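Local coordinates for protein pseudoaglycone deacetylase Dbv21 (Actinoplanes teichomyceticus, PDB 3DFI) that probably removes the acetyl group from the sugar of a glycopeptide pseudoaglycone, a zinc-dependent step in making the antibiotic A40926, at residues R75-G87 with R218-L230. Residues are numbered along the deposited sequence; the frame is centred on the assembly and turned at random.
Sequences RRNEDIAALDQLG and RKFQAMKHYATQL
In the alpha/beta fold of this PIG-L-type zinc deacetylase, helix 71-86 packs antiparallel on helix 213-223 and on the turn into helix 227-233. The axes of 75-86 and 218-223 approach to 8.4 Å at 165°. Small residues meet where the helices face each other: Ala82 CB lies 4.3 Å from Ala222 CB, and Leu86 CD2 covers the same methyl. Ala81 CB sits over one face of the His225 imidazole in a CH-pi contact.

Tyr226 lies at the centre of an inverse gamma turn. Its ring atom CE2 lies 3.4 Å from Ala82 CB, and its OH donates to Asp79 OD1 at 2.6 Å, on the anti side of the carboxylate. Asp79 CG is anti to the backbone N (chi1 -173°), which brings the carboxylate alongside the phenol. Asp79 OD2 hydrogen-bonds His92 NE2, so both carboxylate oxygens have a partner.

The extended Glu78 side chain reaches the start of helix 227-233, where Thr228 N donates to Glu78 OE2 at 2.9 Å.

Near the zinc site, the Gln229 amide stacks on the Arg75 guanidinium, planes 8° apart, with OE1 over its centre. Arg75 NH2 bonds Leu17 O, and its side chain comes about 4 Å from that of the zinc ligand His16.

At the far end Arg218, also salt-bridged to Glu32, bends at chi3 to reach the C-terminal turn of helix 71-86. Its NH1 donates to Gln85 O at 3.0 Å, and NE adds a weak bond to that oxygen.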
ATOM      1  N   ARG A  75      -1.875  13.004   8.022  1.00 47.65           N
ATOM      2  CA  ARG A  75      -1.528  11.715   7.391  1.00 47.24           C
ATOM      3  C   ARG A  75      -0.742  11.884   6.088  1.00 47.26           C
ATOM      4  O   ARG A  75       0.185  11.120   5.813  1.00 47.30           O
ATOM      5  CB  ARG A  75      -2.787  10.893   7.167  1.00 47.40           C
ATOM      6  CG  ARG A  75      -3.453  10.426   8.481  1.00 48.19           C
ATOM      7  CD  ARG A  75      -4.483   9.329   8.222  1.00 49.02           C
ATOM      8  NE  ARG A  75      -3.902   8.103   7.656  1.00 50.75           N
ATOM      9  CZ  ARG A  75      -4.643   7.054   7.283  1.00 48.52           C
ATOM     10  NH1 ARG A  75      -5.958   7.107   7.431  1.00 48.70           N
ATOM     11  NH2 ARG A  75      -4.088   5.965   6.774  1.00 47.48           N
ATOM     12  N   ARG A  76      -1.072  12.912   5.307  1.00 47.51           N
ATOM     13  CA  ARG A  76      -0.296  13.184   4.089  1.00 47.52           C
ATOM     14  C   ARG A  76       1.135  13.589   4.461  1.00 48.29           C
ATOM     15  O   ARG A  76       2.091  13.194   3.784  1.00 48.28           O
ATOM     16  CB  ARG A  76      -0.969  14.243   3.224  1.00 47.58           C
ATOM     17  CG  ARG A  76      -2.160  13.721   2.434  1.00 45.48           C
ATOM     18  CD  ARG A  76      -2.644  14.743   1.410  1.00 46.53           C
ATOM     19  NE  ARG A  76      -3.001  16.042   2.004  1.00 48.02           N
ATOM     20  CZ  ARG A  76      -4.209  16.342   2.477  1.00 48.75           C
ATOM     21  NH1 ARG A  76      -5.187  15.433   2.475  1.00 51.56           N
ATOM     22  NH2 ARG A  76      -4.448  17.548   2.943  1.00 49.01           N
ATOM     23  N   ASN A  77       1.273  14.352   5.547  1.00 47.93           N
ATOM     24  CA  ASN A  77       2.598  14.721   6.065  1.00 48.77           C
ATOM     25  C   ASN A  77       3.381  13.520   6.578  1.00 48.06           C
ATOM     26  O   ASN A  77       4.598  13.432   6.397  1.00 48.12           O
ATOM     27  CB  ASN A  77       2.490  15.789   7.169  1.00 47.76           C
ATOM     28  CG  ASN A  77       2.176  17.182   6.620  1.00 50.91           C
ATOM     29  OD1 ASN A  77       2.698  17.604   5.574  1.00 49.33           O
ATOM     30  ND2 ASN A  77       1.347  17.919   7.354  1.00 50.02           N
ATOM     31  N   GLU A  78       2.687  12.606   7.252  1.00 48.34           N
ATOM     32  CA  GLU A  78       3.308  11.350   7.672  1.00 48.44           C
ATOM     33  C   GLU A  78       3.842  10.556   6.469  1.00 48.70           C
ATOM     34  O   GLU A  78       4.968  10.026   6.499  1.00 48.95           O
ATOM     35  CB  GLU A  78       2.311  10.496   8.455  1.00 48.71           C
ATOM     36  CG  GLU A  78       1.929  11.077   9.859  1.00 48.39           C
ATOM     37  CD  GLU A  78       0.992  10.146  10.620  1.00 48.90           C
ATOM     38  OE1 GLU A  78       0.337   9.269   9.981  1.00 45.19           O
ATOM     39  OE2 GLU A  78       0.933  10.265  11.865  1.00 45.01           O
ATOM     40  N   ASP A  79       3.013  10.457   5.432  1.00 48.23           N
ATOM     41  CA  ASP A  79       3.353   9.739   4.207  1.00 49.15           C
ATOM     42  C   ASP A  79       4.589  10.354   3.533  1.00 49.44           C
ATOM     43  O   ASP A  79       5.491   9.636   3.131  1.00 49.55           O
ATOM     44  CB  ASP A  79       2.139   9.731   3.261  1.00 48.02           C
ATOM     45  CG  ASP A  79       2.345   8.853   2.036  1.00 51.06           C
ATOM     46  OD1 ASP A  79       2.577   7.632   2.190  1.00 53.23           O
ATOM     47  OD2 ASP A  79       2.240   9.387   0.919  1.00 52.68           O
ATOM     48  N   ILE A  80       4.647  11.686   3.450  1.00 50.54           N
ATOM     49  CA  ILE A  80       5.814  12.375   2.870  1.00 51.11           C
ATOM     50  C   ILE A  80       7.115  12.057   3.649  1.00 51.75           C
ATOM     51  O   ILE A  80       8.128  11.677   3.042  1.00 52.09           O
ATOM     52  CB  ILE A  80       5.544  13.892   2.743  1.00 51.40           C
ATOM     53  CG1 ILE A  80       4.441  14.131   1.692  1.00 50.67           C
ATOM     54  CG2 ILE A  80       6.832  14.701   2.454  1.00 50.92           C
ATOM     55  CD1 ILE A  80       3.732  15.521   1.777  1.00 51.09           C
ATOM     56  N   ALA A  81       7.070  12.178   4.976  1.00 51.38           N
ATOM     57  CA  ALA A  81       8.219  11.857   5.848  1.00 51.11           C
ATOM     58  C   ALA A  81       8.717  10.419   5.637  1.00 50.91           C
ATOM     59  O   ALA A  81       9.915  10.186   5.425  1.00 51.10           O
ATOM     60  CB  ALA A  81       7.852  12.087   7.327  1.00 50.28           C
ATOM     61  N   ALA A  82       7.786   9.473   5.681  1.00 50.04           N
ATOM     62  CA  ALA A  82       8.068   8.057   5.417  1.00 50.94           C
ATOM     63  C   ALA A  82       8.703   7.797   4.034  1.00 50.71           C
ATOM     64  O   ALA A  82       9.768   7.190   3.933  1.00 51.38           O
ATOM     65  CB  ALA A  82       6.796   7.212   5.575  1.00 49.77           C
ATOM     66  N   LEU A  83       8.060   8.271   2.975  1.00 50.82           N
ATOM     67  CA  LEU A  83       8.540   7.959   1.616  1.00 50.37           C
ATOM     68  C   LEU A  83       9.909   8.600   1.325  1.00 51.59           C
ATOM     69  O   LEU A  83      10.791   7.966   0.716  1.00 51.59           O
ATOM     70  CB  LEU A  83       7.477   8.332   0.570  1.00 49.34           C
ATOM     71  CG  LEU A  83       6.209   7.471   0.618  1.00 46.86           C
ATOM     72  CD1 LEU A  83       5.105   8.021  -0.270  1.00 48.97           C
ATOM     73  CD2 LEU A  83       6.508   6.026   0.252  1.00 45.40           C
ATOM     74  N   ASP A  84      10.079   9.852   1.758  1.00 52.20           N
ATOM     75  CA  ASP A  84      11.386  10.523   1.762  1.00 53.77           C
ATOM     76  C   ASP A  84      12.525   9.695   2.371  1.00 54.39           C
ATOM     77  O   ASP A  84      13.651   9.744   1.872  1.00 54.86           O
ATOM     78  CB  ASP A  84      11.307  11.859   2.514  1.00 53.78           C
ATOM     79  CG  ASP A  84      10.713  12.969   1.678  1.00 54.49           C
ATOM     80  OD1 ASP A  84      10.248  12.705   0.543  1.00 56.64           O
ATOM     81  OD2 ASP A  84      10.700  14.120   2.158  1.00 55.43           O
ATOM     82  N   GLN A  85      12.244   8.961   3.450  1.00 54.90           N
ATOM     83  CA  GLN A  85      13.263   8.101   4.078  1.00 55.33           C
ATOM     84  C   GLN A  85      13.624   6.873   3.210  1.00 54.75           C
ATOM     85  O   GLN A  85      14.739   6.335   3.308  1.00 54.54           O
ATOM     86  CB  GLN A  85      12.851   7.681   5.505  1.00 55.91           C
ATOM     87  CG  GLN A  85      14.056   7.506   6.525  1.00 58.80           C
ATOM     88  CD  GLN A  85      14.761   6.133   6.413  1.00 60.98           C
ATOM     89  OE1 GLN A  85      14.159   5.148   5.965  1.00 60.90           O
ATOM     90  NE2 GLN A  85      16.028   6.070   6.833  1.00 60.45           N
ATOM     91  N   LEU A  86      12.689   6.446   2.357  1.00 53.48           N
ATOM     92  CA  LEU A  86      12.933   5.333   1.441  1.00 52.78           C
ATOM     93  C   LEU A  86      13.508   5.789   0.097  1.00 51.98           C
ATOM     94  O   LEU A  86      13.834   4.958  -0.773  1.00 51.52           O
ATOM     95  CB  LEU A  86      11.644   4.551   1.201  1.00 52.99           C
ATOM     96  CG  LEU A  86      10.928   3.866   2.366  1.00 52.74           C
ATOM     97  CD1 LEU A  86       9.724   3.118   1.818  1.00 53.97           C
ATOM     98  CD2 LEU A  86      11.867   2.918   3.120  1.00 54.43           C
ATOM     99  N   GLY A  87      13.621   7.109  -0.053  1.00 50.63           N
ATOM    100  CA  GLY A  87      13.992   7.753  -1.298  1.00 50.37           C
ATOM    101  C   GLY A  87      12.947   7.630  -2.394  1.00 50.03           C
ATOM    102  O   GLY A  87      13.286   7.674  -3.564  1.00 50.31           O
ATOM    103  N   ARG A 218      15.715   0.607   6.723  1.00 48.84           N
ATOM    104  CA  ARG A 218      15.015   1.754   6.144  1.00 48.62           C
ATOM    105  C   ARG A 218      13.490   1.600   6.154  1.00 48.33           C
ATOM    106  O   ARG A 218      12.776   2.574   6.410  1.00 47.52           O
ATOM    107  CB  ARG A 218      15.516   2.063   4.742  1.00 48.32           C
ATOM    108  CG  ARG A 218      16.952   2.588   4.729  1.00 49.41           C
ATOM    109  CD  ARG A 218      17.429   2.698   3.294  1.00 50.32           C
ATOM    110  NE  ARG A 218      16.912   3.915   2.680  1.00 50.31           N
ATOM    111  CZ  ARG A 218      16.838   4.143   1.382  1.00 49.55           C
ATOM    112  NH1 ARG A 218      16.364   5.299   0.962  1.00 50.72           N
ATOM    113  NH2 ARG A 218      17.224   3.224   0.509  1.00 51.16           N
ATOM    114  N   LYS A 219      12.994   0.388   5.889  1.00 47.93           N
ATOM    115  CA  LYS A 219      11.544   0.127   5.985  1.00 47.63           C
ATOM    116  C   LYS A 219      11.006   0.451   7.404  1.00 47.71           C
ATOM    117  O   LYS A 219      10.009   1.158   7.543  1.00 48.32           O
ATOM    118  CB  LYS A 219      11.236  -1.330   5.651  1.00 47.32           C
ATOM    119  CG  LYS A 219       9.755  -1.676   5.754  1.00 48.35           C
ATOM    120  CD  LYS A 219       9.471  -3.184   5.640  1.00 47.33           C
ATOM    121  CE  LYS A 219       7.965  -3.418   5.651  1.00 47.92           C
ATOM    122  NZ  LYS A 219       7.531  -4.757   5.130  1.00 48.17           N
ATOM    123  N   PHE A 220      11.645  -0.107   8.433  1.00 47.42           N
ATOM    124  CA  PHE A 220      11.142  -0.013   9.801  1.00 47.82           C
ATOM    125  C   PHE A 220      11.188   1.452  10.278  1.00 48.02           C
ATOM    126  O   PHE A 220      10.261   1.940  10.933  1.00 48.21           O
ATOM    127  CB  PHE A 220      11.921  -0.954  10.740  1.00 48.05           C
ATOM    128  CG  PHE A 220      11.541  -2.435  10.625  1.00 47.90           C
ATOM    129  CD1 PHE A 220      11.974  -3.348  11.597  1.00 49.40           C
ATOM    130  CD2 PHE A 220      10.773  -2.915   9.581  1.00 49.92           C
ATOM    131  CE1 PHE A 220      11.643  -4.705  11.508  1.00 49.81           C
ATOM    132  CE2 PHE A 220      10.444  -4.285   9.472  1.00 47.95           C
ATOM    133  CZ  PHE A 220      10.870  -5.169  10.423  1.00 48.75           C
ATOM    134  N   GLN A 221      12.239   2.164   9.891  1.00 48.30           N
ATOM    135  CA  GLN A 221      12.363   3.585  10.211  1.00 48.72           C
ATOM    136  C   GLN A 221      11.280   4.420   9.533  1.00 49.08           C
ATOM    137  O   GLN A 221      10.664   5.274  10.160  1.00 48.85           O
ATOM    138  CB  GLN A 221      13.778   4.093   9.878  1.00 48.91           C
ATOM    139  CG  GLN A 221      14.078   5.501  10.387  1.00 48.82           C
ATOM    140  CD  GLN A 221      14.168   5.602  11.912  1.00 48.89           C
ATOM    141  OE1 GLN A 221      14.677   4.700  12.590  1.00 47.53           O
ATOM    142  NE2 GLN A 221      13.692   6.725  12.454  1.00 47.38           N
ATOM    143  N   ALA A 222      11.033   4.148   8.256  1.00 49.38           N
ATOM    144  CA  ALA A 222       9.947   4.773   7.523  1.00 49.86           C
ATOM    145  C   ALA A 222       8.573   4.531   8.169  1.00 50.58           C
ATOM    146  O   ALA A 222       7.764   5.463   8.249  1.00 50.69           O
ATOM    147  CB  ALA A 222       9.954   4.306   6.050  1.00 49.37           C
ATOM    148  N   MET A 223       8.313   3.294   8.619  1.00 50.42           N
ATOM    149  CA  MET A 223       7.043   2.946   9.285  1.00 50.70           C
ATOM    150  C   MET A 223       6.724   3.790  10.532  1.00 49.59           C
ATOM    151  O   MET A 223       5.556   4.073  10.811  1.00 48.34           O
ATOM    152  CB  MET A 223       7.014   1.469   9.675  1.00 50.41           C
ATOM    153  CG  MET A 223       6.833   0.500   8.502  1.00 51.84           C
ATOM    154  SD  MET A 223       7.140  -1.193   9.027  1.00 53.69           S
ATOM    155  CE  MET A 223       5.941  -1.305  10.355  1.00 56.54           C
ATOM    156  N   LYS A 224       7.766   4.170  11.276  1.00 49.49           N
ATOM    157  CA  LYS A 224       7.633   5.009  12.477  1.00 49.43           C
ATOM    158  C   LYS A 224       6.959   6.347  12.177  1.00 49.51           C
ATOM    159  O   LYS A 224       6.314   6.925  13.055  1.00 49.04           O
ATOM    160  CB  LYS A 224       8.994   5.254  13.126  1.00 49.57           C
ATOM    161  CG  LYS A 224       9.649   3.998  13.664  1.00 50.09           C
ATOM    162  CD  LYS A 224      11.027   4.286  14.235  1.00 49.48           C
ATOM    163  CE  LYS A 224      11.758   2.989  14.567  1.00 49.52           C
ATOM    164  NZ  LYS A 224      13.020   3.249  15.317  1.00 51.31           N
ATOM    165  N   HIS A 225       7.072   6.822  10.933  1.00 49.60           N
ATOM    166  CA  HIS A 225       6.475   8.103  10.576  1.00 50.06           C
ATOM    167  C   HIS A 225       4.949   8.120  10.563  1.00 49.98           C
ATOM    168  O   HIS A 225       4.350   9.155  10.835  1.00 49.71           O
ATOM    169  CB  HIS A 225       7.065   8.672   9.294  1.00 49.99           C
ATOM    170  CG  HIS A 225       8.390   9.324   9.511  1.00 51.35           C
ATOM    171  ND1 HIS A 225       8.535  10.452  10.292  1.00 51.02           N
ATOM    172  CD2 HIS A 225       9.633   8.995   9.084  1.00 52.59           C
ATOM    173  CE1 HIS A 225       9.810  10.799  10.328  1.00 51.82           C
ATOM    174  NE2 HIS A 225      10.500   9.928   9.611  1.00 53.48           N
ATOM    175  N   TYR A 226       4.327   6.969  10.316  1.00 49.75           N
ATOM    176  CA  TYR A 226       2.861   6.882  10.333  1.00 49.36           C
ATOM    177  C   TYR A 226       2.344   6.674  11.759  1.00 48.89           C
ATOM    178  O   TYR A 226       1.709   5.658  12.055  1.00 48.35           O
ATOM    179  CB  TYR A 226       2.381   5.737   9.460  1.00 49.26           C
ATOM    180  CG  TYR A 226       2.755   5.851   8.015  1.00 48.26           C
ATOM    181  CD1 TYR A 226       2.049   6.692   7.155  1.00 50.60           C
ATOM    182  CD2 TYR A 226       3.796   5.086   7.487  1.00 49.78           C
ATOM    183  CE1 TYR A 226       2.383   6.792   5.778  1.00 48.54           C
ATOM    184  CE2 TYR A 226       4.135   5.165   6.110  1.00 51.36           C
ATOM    185  CZ  TYR A 226       3.424   6.021   5.263  1.00 50.14           C
ATOM    186  OH  TYR A 226       3.747   6.103   3.903  1.00 49.52           O
ATOM    187  N   ALA A 227       2.558   7.673  12.604  1.00 48.24           N
ATOM    188  CA  ALA A 227       2.396   7.531  14.053  1.00 48.26           C
ATOM    189  C   ALA A 227       0.926   7.413  14.394  1.00 48.53           C
ATOM    190  O   ALA A 227       0.539   6.836  15.410  1.00 48.22           O
ATOM    191  CB  ALA A 227       2.967   8.750  14.732  1.00 48.68           C
ATOM    192  N   THR A 228       0.122   8.064  13.569  1.00 48.18           N
ATOM    193  CA  THR A 228      -1.324   8.036  13.672  1.00 49.43           C
ATOM    194  C   THR A 228      -1.844   6.572  13.589  1.00 49.40           C
ATOM    195  O   THR A 228      -2.557   6.117  14.477  1.00 48.82           O
ATOM    196  CB  THR A 228      -1.888   8.974  12.562  1.00 50.56           C
ATOM    197  OG1 THR A 228      -3.111   9.578  12.973  1.00 56.08           O
ATOM    198  CG2 THR A 228      -1.991   8.316  11.241  1.00 46.09           C
ATOM    199  N   GLN A 229      -1.422   5.851  12.545  1.00 49.27           N
ATOM    200  CA  GLN A 229      -1.797   4.467  12.283  1.00 50.30           C
ATOM    201  C   GLN A 229      -1.101   3.504  13.235  1.00 50.28           C
ATOM    202  O   GLN A 229      -1.731   2.576  13.770  1.00 50.88           O
ATOM    203  CB  GLN A 229      -1.487   4.081  10.825  1.00 49.63           C
ATOM    204  CG  GLN A 229      -2.215   4.940   9.770  1.00 52.18           C
ATOM    205  CD  GLN A 229      -3.664   5.237  10.129  1.00 54.58           C
ATOM    206  OE1 GLN A 229      -3.996   6.356  10.540  1.00 54.34           O
ATOM    207  NE2 GLN A 229      -4.528   4.230  10.015  1.00 52.90           N
ATOM    208  N   LEU A 230       0.192   3.719  13.472  1.00 50.53           N
ATOM    209  CA  LEU A 230       0.902   2.893  14.460  1.00 50.98           C
ATOM    210  C   LEU A 230       0.417   3.056  15.883  1.00 50.65           C
ATOM    211  O   LEU A 230       0.722   2.213  16.746  1.00 49.81           O
ATOM    212  CB  LEU A 230       2.426   3.029  14.351  1.00 51.51           C
ATOM    213  CG  LEU A 230       3.009   2.045  13.303  1.00 52.19           C
ATOM    214  CD1 LEU A 230       2.386   2.194  11.908  1.00 53.36           C
ATOM    215  CD2 LEU A 230       4.523   2.150  13.214  1.00 53.45           C
TER